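Local coordinates for protein aminoacyl-tRNA synthetase (Cryptosporidium parvum, PDB 5F9Z) that probably attaches proline to its cognate tRNA in an ATP-dependent reaction, and binds halofuginone together with an ATP analogue, at residues E11-G17 with N352-V356; V188-L192 with T224-E228; V294-K298 with F404-L408; G358-E364 with V375-R380; K372-R376 with D387-L393. All blocks are in the same frame, centred on the assembly; numbering follows the deposited sequence.

Contact 1: E11-G17 with N352-V356; sequences ENESLLG and NHWEV
Asn12 ND2 gives its hydrogens to two acceptors on the helix, Glu355 OE2 and Asn352 OD1. The bond from Asn12 ND2 to Glu355 OE2 is 3.0 Å long and nearly straight, with the oxygen lying in the amide plane of Asn12. The second, from Asn12 ND2 to Asn352 OD1, is also 3.0 Å but bent to 131° at the hydrogen. It lands on a lone pair in the carbonyl plane of Asn352, while that acceptor stands tilted out of Asn12's own amide plane. The two amides slide past each other in opposite directions with their planes 64° apart. Asn12 OD1 is held by Ser9 OG, so bonds at both ends fix the flip of this amide, and Glu355 uses its other oxygen, OE1, in a salt bridge to Arg362.

Here the N-terminal region of the chain, ahead of helix 26-36, meets the last turns of helix 347-356 in the anticodon-binding domain. Two successive type I turns, Glu11 to Ser14 and Ser14 to Gly17, curl the loop so that Glu11, Asn12 and Leu16 all touch Asn352. That asparagine has CG anti to its backbone N (chi1 169°), which carries the amide out into the loop. There Asn352 ND2 makes a weak bond to Leu16 O at 3.4 Å. Behind the amide, Asn352 CB rests on Glu11 CB at 3.7 Å. One turn further along the helix, Val356 CG2 comes within 3.8 Å of Leu16 O. From beyond the two segments, Lys36 NZ ties down the carbonyls of Leu15 and Gly17.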
# COMPACT_ATOMS: atom_id res chain seq x y z
N GLU A 11 19.11 -9.06 -23.27
CA GLU A 11 17.96 -8.18 -23.41
C GLU A 11 17.66 -7.40 -22.13
O GLU A 11 17.04 -6.33 -22.21
CB GLU A 11 16.72 -8.98 -23.82
CG GLU A 11 16.76 -9.51 -25.25
CD GLU A 11 17.58 -10.78 -25.39
OE1 GLU A 11 18.05 -11.31 -24.36
OE2 GLU A 11 17.76 -11.24 -26.54
N ASN A 12 18.09 -7.90 -20.97
CA ASN A 12 17.92 -7.14 -19.74
C ASN A 12 18.83 -5.91 -19.72
O ASN A 12 18.48 -4.90 -19.11
CB ASN A 12 18.20 -8.02 -18.52
CG ASN A 12 17.15 -9.11 -18.34
OD1 ASN A 12 17.48 -10.28 -18.20
ND2 ASN A 12 15.89 -8.71 -18.34
N GLU A 13 19.99 -5.99 -20.37
CA GLU A 13 20.92 -4.87 -20.44
C GLU A 13 20.56 -3.86 -21.51
O GLU A 13 21.30 -2.89 -21.70
CB GLU A 13 22.34 -5.39 -20.67
N SER A 14 19.45 -4.06 -22.22
CA SER A 14 19.04 -3.14 -23.27
C SER A 14 18.40 -1.89 -22.66
O SER A 14 18.22 -1.77 -21.44
CB SER A 14 18.06 -3.82 -24.23
OG SER A 14 18.69 -4.86 -24.95
N LEU A 15 18.06 -0.93 -23.53
CA LEU A 15 17.27 0.21 -23.09
C LEU A 15 15.83 -0.17 -22.80
O LEU A 15 15.13 0.57 -22.09
CB LEU A 15 17.32 1.32 -24.14
CG LEU A 15 18.68 1.99 -24.35
CD1 LEU A 15 18.60 3.02 -25.46
CD2 LEU A 15 19.19 2.62 -23.06
N LEU A 16 15.36 -1.30 -23.33
CA LEU A 16 14.05 -1.83 -22.97
C LEU A 16 14.04 -2.44 -21.58
O LEU A 16 12.96 -2.72 -21.05
CB LEU A 16 13.60 -2.86 -24.00
CG LEU A 16 13.13 -2.28 -25.33
CD1 LEU A 16 12.74 -3.39 -26.29
CD2 LEU A 16 11.97 -1.32 -25.11
N GLY A 17 15.21 -2.65 -20.97
CA GLY A 17 15.30 -3.02 -19.58
C GLY A 17 15.44 -1.80 -18.69
O GLY A 17 15.26 -0.66 -19.12
N ASN A 352 12.60 -10.47 -21.55
CA ASN A 352 12.79 -9.20 -20.86
C ASN A 352 11.49 -8.41 -20.78
O ASN A 352 11.23 -7.74 -19.77
CB ASN A 352 13.86 -8.37 -21.58
CG ASN A 352 13.92 -6.94 -21.08
OD1 ASN A 352 14.49 -6.67 -20.02
ND2 ASN A 352 13.33 -6.03 -21.84
N HIS A 353 10.65 -8.48 -21.81
CA HIS A 353 9.41 -7.71 -21.83
C HIS A 353 8.51 -8.08 -20.66
O HIS A 353 8.01 -7.20 -19.94
CB HIS A 353 8.68 -7.91 -23.16
CG HIS A 353 7.36 -7.22 -23.23
ND1 HIS A 353 7.23 -5.88 -23.56
CD2 HIS A 353 6.10 -7.67 -23.00
CE1 HIS A 353 5.96 -5.54 -23.54
NE2 HIS A 353 5.25 -6.61 -23.21
N TRP A 354 8.29 -9.38 -20.45
CA TRP A 354 7.45 -9.82 -19.35
C TRP A 354 8.19 -9.87 -18.02
O TRP A 354 7.54 -9.97 -16.97
CB TRP A 354 6.85 -11.19 -19.67
CG TRP A 354 6.02 -11.18 -20.92
CD1 TRP A 354 6.36 -11.68 -22.14
CD2 TRP A 354 4.70 -10.63 -21.07
NE1 TRP A 354 5.35 -11.48 -23.04
CE2 TRP A 354 4.32 -10.84 -22.41
CE3 TRP A 354 3.82 -9.98 -20.20
CZ2 TRP A 354 3.08 -10.42 -22.90
CZ3 TRP A 354 2.59 -9.57 -20.70
CH2 TRP A 354 2.23 -9.79 -22.03
N GLU A 355 9.53 -9.79 -18.03
CA GLU A 355 10.27 -9.66 -16.78
C GLU A 355 10.17 -8.24 -16.24
O GLU A 355 10.07 -8.04 -15.02
CB GLU A 355 11.73 -10.06 -16.98
CG GLU A 355 11.98 -11.56 -16.92
CD GLU A 355 13.39 -11.93 -17.31
OE1 GLU A 355 13.80 -13.08 -17.03
OE2 GLU A 355 14.10 -11.08 -17.90
N VAL A 356 10.20 -7.24 -17.12
CA VAL A 356 10.02 -5.85 -16.69
C VAL A 356 8.62 -5.66 -16.11
O VAL A 356 8.44 -4.94 -15.12
CB VAL A 356 10.30 -4.88 -17.85
CG1 VAL A 356 9.95 -3.46 -17.46
CG2 VAL A 356 11.76 -4.97 -18.28

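Contact 2: V188-L192 with T224-E228; sequences VDIIL and TKSIE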
# COMPACT_ATOMS: atom_id res chain seq x y z
N VAL A 188 -11.83 -0.28 15.14
CA VAL A 188 -10.54 0.28 14.74
C VAL A 188 -9.50 -0.83 14.60
O VAL A 188 -8.77 -0.90 13.60
CB VAL A 188 -10.08 1.35 15.74
CG1 VAL A 188 -8.69 1.86 15.38
CG2 VAL A 188 -11.08 2.50 15.79
N ASP A 189 -9.43 -1.72 15.59
CA ASP A 189 -8.46 -2.81 15.55
C ASP A 189 -8.79 -3.81 14.44
O ASP A 189 -7.88 -4.38 13.83
CB ASP A 189 -8.40 -3.52 16.90
CG ASP A 189 -7.91 -2.62 18.01
OD1 ASP A 189 -7.08 -1.72 17.72
OD2 ASP A 189 -8.34 -2.80 19.16
N ILE A 190 -10.08 -4.03 14.18
CA ILE A 190 -10.47 -4.97 13.13
C ILE A 190 -9.99 -4.47 11.77
O ILE A 190 -9.43 -5.23 10.97
CB ILE A 190 -11.99 -5.19 13.15
CG1 ILE A 190 -12.37 -6.19 14.24
CG2 ILE A 190 -12.49 -5.66 11.79
CD1 ILE A 190 -13.87 -6.33 14.44
N ILE A 191 -10.20 -3.18 11.49
CA ILE A 191 -9.81 -2.63 10.20
C ILE A 191 -8.29 -2.59 10.07
O ILE A 191 -7.74 -2.86 9.00
CB ILE A 191 -10.43 -1.23 10.01
CG1 ILE A 191 -11.95 -1.33 9.96
CG2 ILE A 191 -9.91 -0.60 8.73
CD1 ILE A 191 -12.48 -2.14 8.80
N LEU A 192 -7.59 -2.27 11.17
CA LEU A 192 -6.13 -2.22 11.12
C LEU A 192 -5.54 -3.58 10.77
O LEU A 192 -4.59 -3.66 9.99
CB LEU A 192 -5.58 -1.72 12.46
CG LEU A 192 -4.07 -1.49 12.49
CD1 LEU A 192 -3.68 -0.34 11.57
CD2 LEU A 192 -3.59 -1.22 13.91
N THR A 224 -5.23 7.20 16.98
CA THR A 224 -4.93 6.90 15.58
C THR A 224 -3.95 5.74 15.54
O THR A 224 -2.79 5.87 15.95
CB THR A 224 -4.34 8.12 14.86
OG1 THR A 224 -5.34 9.14 14.76
CG2 THR A 224 -3.88 7.74 13.46
N LYS A 225 -4.42 4.59 15.07
CA LYS A 225 -3.58 3.43 14.84
C LYS A 225 -3.24 3.35 13.35
O LYS A 225 -4.01 3.79 12.50
CB LYS A 225 -4.26 2.15 15.31
CG LYS A 225 -4.58 2.14 16.79
CD LYS A 225 -5.10 0.80 17.26
CE LYS A 225 -5.29 0.78 18.76
NZ LYS A 225 -5.73 -0.55 19.26
N SER A 226 -2.07 2.79 13.05
CA SER A 226 -1.60 2.77 11.68
C SER A 226 -0.70 1.55 11.46
O SER A 226 -0.31 0.86 12.40
CB SER A 226 -0.83 4.05 11.33
OG SER A 226 0.39 4.10 12.04
N ILE A 227 -0.40 1.31 10.19
CA ILE A 227 0.63 0.35 9.78
C ILE A 227 1.71 1.15 9.06
O ILE A 227 1.42 1.88 8.11
CB ILE A 227 0.06 -0.76 8.89
CG1 ILE A 227 -0.91 -0.19 7.86
CG2 ILE A 227 -0.63 -1.82 9.73
CD1 ILE A 227 -1.38 -1.21 6.83
N GLU A 228 2.94 1.02 9.53
CA GLU A 228 4.06 1.77 8.99
C GLU A 228 4.91 0.88 8.10
O GLU A 228 5.34 -0.20 8.52
CB GLU A 228 4.92 2.36 10.11
CG GLU A 228 4.20 3.34 11.02
CD GLU A 228 3.71 4.58 10.29
OE1 GLU A 228 2.50 4.84 10.30
OE2 GLU A 228 4.55 5.29 9.69
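Leu192 splits its two methyl branches over the strand: CD1 lies on the backbone, 3.5 Å from Ser226 C, and CD2 on the root of the lysine, 3.7 Å from Lys225 CB. With CG anti to the backbone N, chi1 -174° carries the two methyls toward the strand, and CD1 also meets Ile227 CG2 at 3.9 Å. Lys225 crosses Leu192 at about a right angle and then runs extended toward the preceding turn of the helix. On the way its CD passes Val188 CG1 at 4.2 Å, and at the end NZ forms a salt bridge with Asp189 OD1. The two atoms are modelled closer than a normal salt bridge allows, so the detail of this pair is doubtful.

Helix 181-202 thus packs almost parallel to strand 223-231; the axes of the two short segments approach to 9.0 Å at 12°. The strand belongs to the antiparallel catalytic sheet of a class II synthetase. Ser226 points away from the helix, its side chain about 6 Å from the bound ATP analogue, and its OG donates to Glu228 OE1 at 2.8 Å. The contact is mainly apolar, with the one ion pair at its margin between partly exposed residues, where solvent would probably weaken it.

Contact 3: V294-K298 with F404-L408; sequences VLPPK and FQNRL
The apolar contacts run between Leu408, Phe404 and the loop 294-298. Leu408 spreads its two methyls: CD2 touches Val294 CG1 at 3.7 Å, while CD1 sits 3.7 Å from Pro296 CA, the leucine and proline side chains crossing at about a right angle. Val294 CG1 also reaches the Phe404 ring at its edge, 4.2 Å from CE1. Nearer the root of that side chain, Pro297 CG packs on Phe404 CB at 3.6 Å.

The polar part centres on Gln405. CG leaves anti to the backbone N (chi1 -177°) and the chain then bends at chi2 (86°), turning the amide back over the two prolines. Gln405 OE1 accepts a weak bond from Lys298 N at 3.3 Å and lies only 3.1 Å from Pro297 CD. Its NE2 is held by Leu202 O, so both ends of the buried amide have a partner. Lys298 runs its CG and CD across this amide.

The loop bridges helix 278-287 and strand 304-308. Leu295, turned away from helix 393-417, packs on Met283 of helix 278-287 and on Trp54 and Ile58 of helix 53-71, while Phe404 reaches on to Val379 of strand 374-379.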
# COMPACT_ATOMS: atom_id res chain seq x y z
N VAL A 294 8.68 -6.78 -9.75
CA VAL A 294 8.51 -8.10 -9.17
C VAL A 294 7.17 -8.06 -8.44
O VAL A 294 7.05 -7.38 -7.41
CB VAL A 294 9.65 -8.49 -8.22
CG1 VAL A 294 9.32 -9.80 -7.52
CG2 VAL A 294 10.96 -8.61 -8.98
N LEU A 295 6.19 -8.76 -8.97
CA LEU A 295 4.86 -8.63 -8.39
C LEU A 295 4.48 -9.89 -7.63
O LEU A 295 4.80 -11.00 -8.06
CB LEU A 295 3.82 -8.37 -9.48
CG LEU A 295 4.07 -7.12 -10.33
CD1 LEU A 295 3.07 -7.03 -11.47
CD2 LEU A 295 4.00 -5.87 -9.46
N PRO A 296 3.82 -9.75 -6.48
CA PRO A 296 3.27 -10.92 -5.80
C PRO A 296 2.25 -11.61 -6.68
O PRO A 296 1.47 -10.95 -7.37
CB PRO A 296 2.61 -10.32 -4.55
CG PRO A 296 3.30 -9.01 -4.34
CD PRO A 296 3.63 -8.51 -5.71
N PRO A 297 2.24 -12.95 -6.70
CA PRO A 297 1.28 -13.67 -7.55
C PRO A 297 -0.18 -13.31 -7.27
O PRO A 297 -1.02 -13.47 -8.16
CB PRO A 297 1.56 -15.14 -7.23
CG PRO A 297 2.99 -15.15 -6.81
CD PRO A 297 3.22 -13.86 -6.08
N LYS A 298 -0.50 -12.83 -6.07
CA LYS A 298 -1.88 -12.49 -5.74
C LYS A 298 -2.35 -11.20 -6.40
O LYS A 298 -3.56 -10.96 -6.47
CB LYS A 298 -2.06 -12.39 -4.23
CG LYS A 298 -2.00 -13.73 -3.51
CD LYS A 298 -2.42 -13.59 -2.06
CE LYS A 298 -2.52 -14.95 -1.38
NZ LYS A 298 -2.95 -14.82 0.04
N PHE A 404 6.22 -18.54 -4.35
CA PHE A 404 6.63 -17.21 -4.77
C PHE A 404 6.13 -16.15 -3.79
O PHE A 404 6.90 -15.28 -3.35
CB PHE A 404 6.09 -16.93 -6.18
CG PHE A 404 6.82 -15.86 -6.93
CD1 PHE A 404 6.81 -14.54 -6.49
CD2 PHE A 404 7.51 -16.16 -8.10
CE1 PHE A 404 7.48 -13.56 -7.19
CE2 PHE A 404 8.18 -15.18 -8.80
CZ PHE A 404 8.16 -13.87 -8.35
N GLN A 405 4.85 -16.22 -3.43
CA GLN A 405 4.27 -15.24 -2.51
C GLN A 405 4.97 -15.27 -1.16
O GLN A 405 5.31 -14.23 -0.60
CB GLN A 405 2.77 -15.51 -2.35
CG GLN A 405 2.04 -14.51 -1.48
CD GLN A 405 1.57 -13.29 -2.25
OE1 GLN A 405 1.54 -13.30 -3.48
NE2 GLN A 405 1.21 -12.23 -1.53
N ASN A 406 5.19 -16.47 -0.62
CA ASN A 406 5.83 -16.59 0.69
C ASN A 406 7.27 -16.09 0.64
O ASN A 406 7.75 -15.47 1.59
CB ASN A 406 5.78 -18.04 1.17
CG ASN A 406 6.61 -18.28 2.42
OD1 ASN A 406 6.17 -17.97 3.53
ND2 ASN A 406 7.80 -18.82 2.24
N ARG A 407 7.98 -16.35 -0.47
CA ARG A 407 9.37 -15.94 -0.57
C ARG A 407 9.51 -14.42 -0.61
O ARG A 407 10.44 -13.86 -0.02
CB ARG A 407 10.01 -16.57 -1.81
CG ARG A 407 11.45 -16.15 -2.05
CD ARG A 407 12.07 -16.90 -3.22
NE ARG A 407 11.33 -16.72 -4.46
CZ ARG A 407 10.52 -17.64 -4.99
NH1 ARG A 407 10.35 -18.80 -4.39
NH2 ARG A 407 9.88 -17.38 -6.13
N LEU A 408 8.60 -13.74 -1.31
CA LEU A 408 8.64 -12.28 -1.36
C LEU A 408 8.43 -11.68 0.02
O LEU A 408 9.16 -10.77 0.44
CB LEU A 408 7.59 -11.75 -2.34
CG LEU A 408 7.84 -11.95 -3.83
CD1 LEU A 408 6.78 -11.22 -4.63
CD2 LEU A 408 9.23 -11.47 -4.22

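Contact 4: G358-E364 with V375-R380; sequences GVCLRFE and VRVVVR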
# COMPACT_ATOMS: atom_id res chain seq x y z
N GLY A 358 6.94 -7.85 -14.57
CA GLY A 358 6.80 -8.58 -13.32
C GLY A 358 5.96 -9.83 -13.37
O GLY A 358 5.34 -10.19 -12.36
N VAL A 359 5.91 -10.51 -14.51
CA VAL A 359 5.19 -11.78 -14.59
C VAL A 359 5.92 -12.83 -13.77
O VAL A 359 7.14 -13.02 -13.93
CB VAL A 359 5.02 -12.22 -16.05
CG1 VAL A 359 4.33 -13.57 -16.12
CG2 VAL A 359 4.22 -11.18 -16.83
N CYS A 360 5.19 -13.52 -12.90
CA CYS A 360 5.81 -14.40 -11.91
C CYS A 360 6.58 -15.53 -12.58
O CYS A 360 7.73 -15.81 -12.23
CB CYS A 360 4.75 -14.95 -10.97
SG CYS A 360 3.71 -13.69 -10.21
N LEU A 361 5.95 -16.22 -13.53
CA LEU A 361 6.55 -17.36 -14.19
C LEU A 361 6.42 -17.21 -15.70
O LEU A 361 5.41 -16.71 -16.19
CB LEU A 361 5.89 -18.68 -13.74
CG LEU A 361 5.74 -18.94 -12.24
CD1 LEU A 361 4.87 -20.16 -12.01
CD2 LEU A 361 7.10 -19.11 -11.59
N ARG A 362 7.44 -17.66 -16.43
CA ARG A 362 7.36 -17.75 -17.87
C ARG A 362 7.57 -19.21 -18.28
O ARG A 362 8.40 -19.91 -17.71
CB ARG A 362 8.38 -16.85 -18.57
CG ARG A 362 9.83 -17.28 -18.49
CD ARG A 362 10.61 -16.74 -19.68
NE ARG A 362 12.05 -16.87 -19.52
CZ ARG A 362 12.84 -15.91 -19.05
NH1 ARG A 362 12.31 -14.75 -18.67
NH2 ARG A 362 14.14 -16.11 -18.94
N PHE A 363 6.78 -19.65 -19.26
CA PHE A 363 6.87 -21.00 -19.79
C PHE A 363 7.52 -20.93 -21.16
O PHE A 363 6.99 -20.28 -22.07
CB PHE A 363 5.49 -21.66 -19.89
CG PHE A 363 4.87 -22.01 -18.56
CD1 PHE A 363 5.55 -21.77 -17.37
CD2 PHE A 363 3.62 -22.60 -18.50
CE1 PHE A 363 4.98 -22.10 -16.16
CE2 PHE A 363 3.05 -22.93 -17.29
CZ PHE A 363 3.73 -22.68 -16.12
N GLU A 364 8.66 -21.60 -21.31
CA GLU A 364 9.35 -21.71 -22.59
C GLU A 364 8.96 -23.04 -23.22
O GLU A 364 9.24 -24.10 -22.65
CB GLU A 364 10.86 -21.60 -22.41
CG GLU A 364 11.29 -20.32 -21.71
CD GLU A 364 12.79 -20.26 -21.47
OE1 GLU A 364 13.49 -21.23 -21.83
OE2 GLU A 364 13.26 -19.24 -20.93
N VAL A 375 7.19 -28.45 -19.80
CA VAL A 375 7.40 -27.03 -20.04
C VAL A 375 8.59 -26.55 -19.22
O VAL A 375 8.81 -27.03 -18.10
CB VAL A 375 6.14 -26.20 -19.71
CG1 VAL A 375 5.02 -26.49 -20.71
CG2 VAL A 375 5.68 -26.47 -18.29
N ARG A 376 9.35 -25.63 -19.78
CA ARG A 376 10.47 -25.00 -19.09
C ARG A 376 9.95 -23.78 -18.33
O ARG A 376 9.47 -22.82 -18.93
CB ARG A 376 11.56 -24.59 -20.08
CG ARG A 376 12.64 -23.70 -19.48
CD ARG A 376 13.33 -24.36 -18.29
NE ARG A 376 13.95 -25.63 -18.65
CZ ARG A 376 15.19 -25.76 -19.11
NH1 ARG A 376 15.95 -24.68 -19.27
NH2 ARG A 376 15.67 -26.95 -19.41
N VAL A 377 10.06 -23.83 -17.00
CA VAL A 377 9.58 -22.76 -16.13
C VAL A 377 10.77 -21.96 -15.64
O VAL A 377 11.76 -22.53 -15.15
CB VAL A 377 8.77 -23.33 -14.95
CG1 VAL A 377 8.20 -22.19 -14.11
CG2 VAL A 377 7.67 -24.25 -15.45
N VAL A 378 10.69 -20.64 -15.77
CA VAL A 378 11.70 -19.72 -15.25
C VAL A 378 11.01 -18.79 -14.26
O VAL A 378 10.03 -18.12 -14.62
CB VAL A 378 12.39 -18.93 -16.36
CG1 VAL A 378 13.49 -18.04 -15.77
CG2 VAL A 378 12.97 -19.86 -17.41
N VAL A 379 11.50 -18.76 -13.03
CA VAL A 379 10.91 -17.95 -11.97
C VAL A 379 11.48 -16.54 -12.05
O VAL A 379 12.68 -16.34 -12.27
CB VAL A 379 11.17 -18.58 -10.59
CG1 VAL A 379 10.41 -17.84 -9.51
CG2 VAL A 379 10.78 -20.05 -10.61
N ARG A 380 10.61 -15.54 -11.87
CA ARG A 380 10.98 -14.16 -12.15
C ARG A 380 12.00 -13.63 -11.15
O ARG A 380 13.01 -13.03 -11.54
CB ARG A 380 9.72 -13.28 -12.15
CG ARG A 380 9.99 -11.79 -12.09
CD ARG A 380 10.73 -11.29 -13.32
NE ARG A 380 10.97 -9.85 -13.26
CZ ARG A 380 11.99 -9.29 -12.63
NH1 ARG A 380 12.88 -10.04 -12.00
NH2 ARG A 380 12.11 -7.97 -12.62
O HOH W 1 15.48 -21.60 -19.76
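Arg362 lies alongside Val378, both pointing off the same face of the sheet. From CB, CG falls between the backbone N and the carbonyl carbon (chi1 72°), which brings it 3.7 Å from Val378 CB. The chain then runs extended to NE, itself 3.8 Å from Val378 CG2. This same NE donates to Glu364 OE2 at 3.0 Å, in the guanidinium plane and on the anti lone pair of the carboxylate. At the tip, one face of the guanidinium rests on Val378 CG1, which is 3.8 Å from Arg362 NH2, and NH1 makes a salt bridge to Glu355 OE1. Tyr351 adds a cation-pi contact.

Beneath run antiparallel strands 361-365 and 374-379 of the anticodon-binding domain. Arg362 with Val378 and Glu364 with Arg376 are hydrogen-bonded pairs; Glu364 N to Arg376 O is the shortest bond, 2.8 Å. A water joins Glu364 OE1 to NH1 of Arg376, whose main partner is Asp387. The opposite face, of Leu361, Phe363, Val377 and Val379, is apolar and packs on helices 317-332 and 393-417, with Phe363 CE1 3.5 Å from Val377 CG2. The first face instead carries charges round Val378, and there Glu355 and Glu364 probably offset that of Arg362.

Contact 5: K372-R376 with D387-L393; sequences KRSVR and DIPISEL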
# COMPACT_ATOMS: atom_id res chain seq x y z
N LYS A 372 8.68 -33.94 -24.87
CA LYS A 372 8.58 -34.56 -23.56
C LYS A 372 7.24 -34.32 -22.88
O LYS A 372 7.03 -34.83 -21.78
CB LYS A 372 9.70 -34.03 -22.65
CG LYS A 372 11.10 -34.19 -23.23
CD LYS A 372 12.13 -33.45 -22.39
CE LYS A 372 12.23 -34.03 -20.99
NZ LYS A 372 12.72 -35.44 -21.01
N ARG A 373 6.34 -33.57 -23.51
CA ARG A 373 5.10 -33.10 -22.87
C ARG A 373 5.41 -32.45 -21.53
O ARG A 373 4.83 -32.79 -20.49
CB ARG A 373 4.09 -34.24 -22.73
CG ARG A 373 3.39 -34.59 -24.04
CD ARG A 373 2.19 -35.51 -23.82
NE ARG A 373 1.26 -34.98 -22.83
CZ ARG A 373 0.36 -34.02 -23.08
NH1 ARG A 373 -0.45 -33.61 -22.12
NH2 ARG A 373 0.29 -33.48 -24.28
N SER A 374 6.35 -31.51 -21.56
CA SER A 374 6.79 -30.77 -20.39
C SER A 374 6.98 -29.32 -20.80
O SER A 374 6.94 -28.97 -21.98
CB SER A 374 8.08 -31.37 -19.82
OG SER A 374 8.98 -30.35 -19.39
N VAL A 375 7.19 -28.45 -19.80
CA VAL A 375 7.40 -27.03 -20.04
C VAL A 375 8.59 -26.55 -19.22
O VAL A 375 8.81 -27.03 -18.10
CB VAL A 375 6.14 -26.20 -19.71
CG1 VAL A 375 5.02 -26.49 -20.71
CG2 VAL A 375 5.68 -26.47 -18.29
N ARG A 376 9.35 -25.63 -19.78
CA ARG A 376 10.47 -25.00 -19.09
C ARG A 376 9.95 -23.78 -18.33
O ARG A 376 9.47 -22.82 -18.93
CB ARG A 376 11.56 -24.59 -20.08
CG ARG A 376 12.64 -23.70 -19.48
CD ARG A 376 13.33 -24.36 -18.29
NE ARG A 376 13.95 -25.63 -18.65
CZ ARG A 376 15.19 -25.76 -19.11
NH1 ARG A 376 15.95 -24.68 -19.27
NH2 ARG A 376 15.67 -26.95 -19.41
N ASP A 387 11.88 -28.07 -15.11
CA ASP A 387 11.03 -28.66 -16.13
C ASP A 387 9.90 -29.41 -15.44
O ASP A 387 10.15 -30.34 -14.66
CB ASP A 387 11.83 -29.59 -17.04
CG ASP A 387 12.83 -28.85 -17.91
OD1 ASP A 387 12.40 -28.19 -18.88
OD2 ASP A 387 14.04 -28.94 -17.62
N ILE A 388 8.67 -29.01 -15.72
CA ILE A 388 7.48 -29.60 -15.11
C ILE A 388 6.71 -30.34 -16.19
O ILE A 388 6.39 -29.74 -17.23
CB ILE A 388 6.59 -28.53 -14.45
CG1 ILE A 388 7.41 -27.69 -13.46
CG2 ILE A 388 5.41 -29.18 -13.74
CD1 ILE A 388 8.00 -28.48 -12.32
N PRO A 389 6.40 -31.62 -16.01
CA PRO A 389 5.51 -32.30 -16.96
C PRO A 389 4.15 -31.64 -16.99
O PRO A 389 3.68 -31.07 -16.00
CB PRO A 389 5.43 -33.73 -16.40
CG PRO A 389 6.67 -33.89 -15.58
CD PRO A 389 6.93 -32.54 -14.98
N ILE A 390 3.51 -31.71 -18.16
CA ILE A 390 2.20 -31.08 -18.34
C ILE A 390 1.19 -31.65 -17.35
O ILE A 390 0.33 -30.93 -16.83
CB ILE A 390 1.73 -31.24 -19.80
CG1 ILE A 390 2.64 -30.45 -20.74
CG2 ILE A 390 0.29 -30.80 -19.96
CD1 ILE A 390 2.29 -30.59 -22.20
N SER A 391 1.29 -32.95 -17.06
CA SER A 391 0.37 -33.58 -16.12
C SER A 391 0.58 -33.11 -14.69
O SER A 391 -0.29 -33.33 -13.84
CB SER A 391 0.52 -35.10 -16.19
OG SER A 391 1.84 -35.50 -15.87
N GLU A 392 1.71 -32.46 -14.39
CA GLU A 392 1.99 -31.95 -13.06
C GLU A 392 1.70 -30.46 -12.92
O GLU A 392 1.80 -29.93 -11.81
CB GLU A 392 3.46 -32.21 -12.69
CG GLU A 392 3.82 -33.68 -12.53
CD GLU A 392 5.24 -33.87 -12.05
OE1 GLU A 392 5.93 -32.86 -11.80
OE2 GLU A 392 5.68 -35.04 -11.92
N LEU A 393 1.33 -29.78 -14.01
CA LEU A 393 1.13 -28.33 -13.95
C LEU A 393 -0.04 -27.96 -13.05
O LEU A 393 0.02 -26.95 -12.33
CB LEU A 393 0.92 -27.78 -15.36
CG LEU A 393 2.14 -27.80 -16.27
CD1 LEU A 393 1.77 -27.37 -17.67
CD2 LEU A 393 3.23 -26.91 -15.70
O HOH W 2 2.82 -34.76 -18.52
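A beta hairpin of strands 374-379 and 385-389 brings Val375 opposite Ile388 as an antiparallel hydrogen-bonded pair. Val375 N donates to Ile388 O at 3.0 Å, and Ile388 N returns a bond to Val375 O at 3.1 Å. Ile388 O also takes a weak bond from Ser374 OG. On one face of the hairpin, Arg376 grips Asp387 side-on with two nitrogens. Its NE bonds OD1 of Asp387 at 3.0 Å; OD1 lies in the guanidinium plane, whereas NE stands above the carboxylate plane. Its NH2 meets OD2 of Asp387 at 3.1 Å on the syn lone pair. The two planes are 64° apart, so the two groups are not coplanar.

Strand 385-389 is the outermost strand, within this chain, of the sheet of the anticodon-binding domain, and the last pair is Ser374 with Pro389, a non-hydrogen-bonded one. Past the proline the chain turns toward helix 393-417, and Ile390 N donates to Arg373 O at 2.9 Å. Arg373 has the positive phi (50°) of a Schellman motif, which closes helix 367-372 and sends the chain into its strand. Ile390 crosses the arginine at about a right angle, CD1 lying over one face of the guanidinium and CG2 3.6 Å from Arg373 NH1, which is itself salt-bridged to Glu325. A water accepts from Ser391 N and gives a weak bond to Arg373 O. On the inner face, Val375 CG2 touches Leu393 CD2 at 3.6 Å, and Val326 of helix 317-332 packs against both residues.

In the fold
Contacts 1, 3, 4 and 5 gather round the anticodon-binding part of the chain, whereas contact 2 lies in the catalytic core, its centre about 39 Å from that of contact 1. Contacts 1 to 4 are buried; contact 5 is partly exposed at the sheet's edge. Contacts 4 and 5 share strand 374-379, both backbone ladders with salt bridges on one face and apolar packing on the other. Glu355 links contact 1 to contact 4 by meeting Arg362 and Arg380, while Phe404 of contact 3 packs on Cys360 and Val379. Contact 1 is chiefly amide and carboxylate bonding, contact 3 apolar round one buried glutamine amide, and contact 2 apolar with an ion pair at its margin.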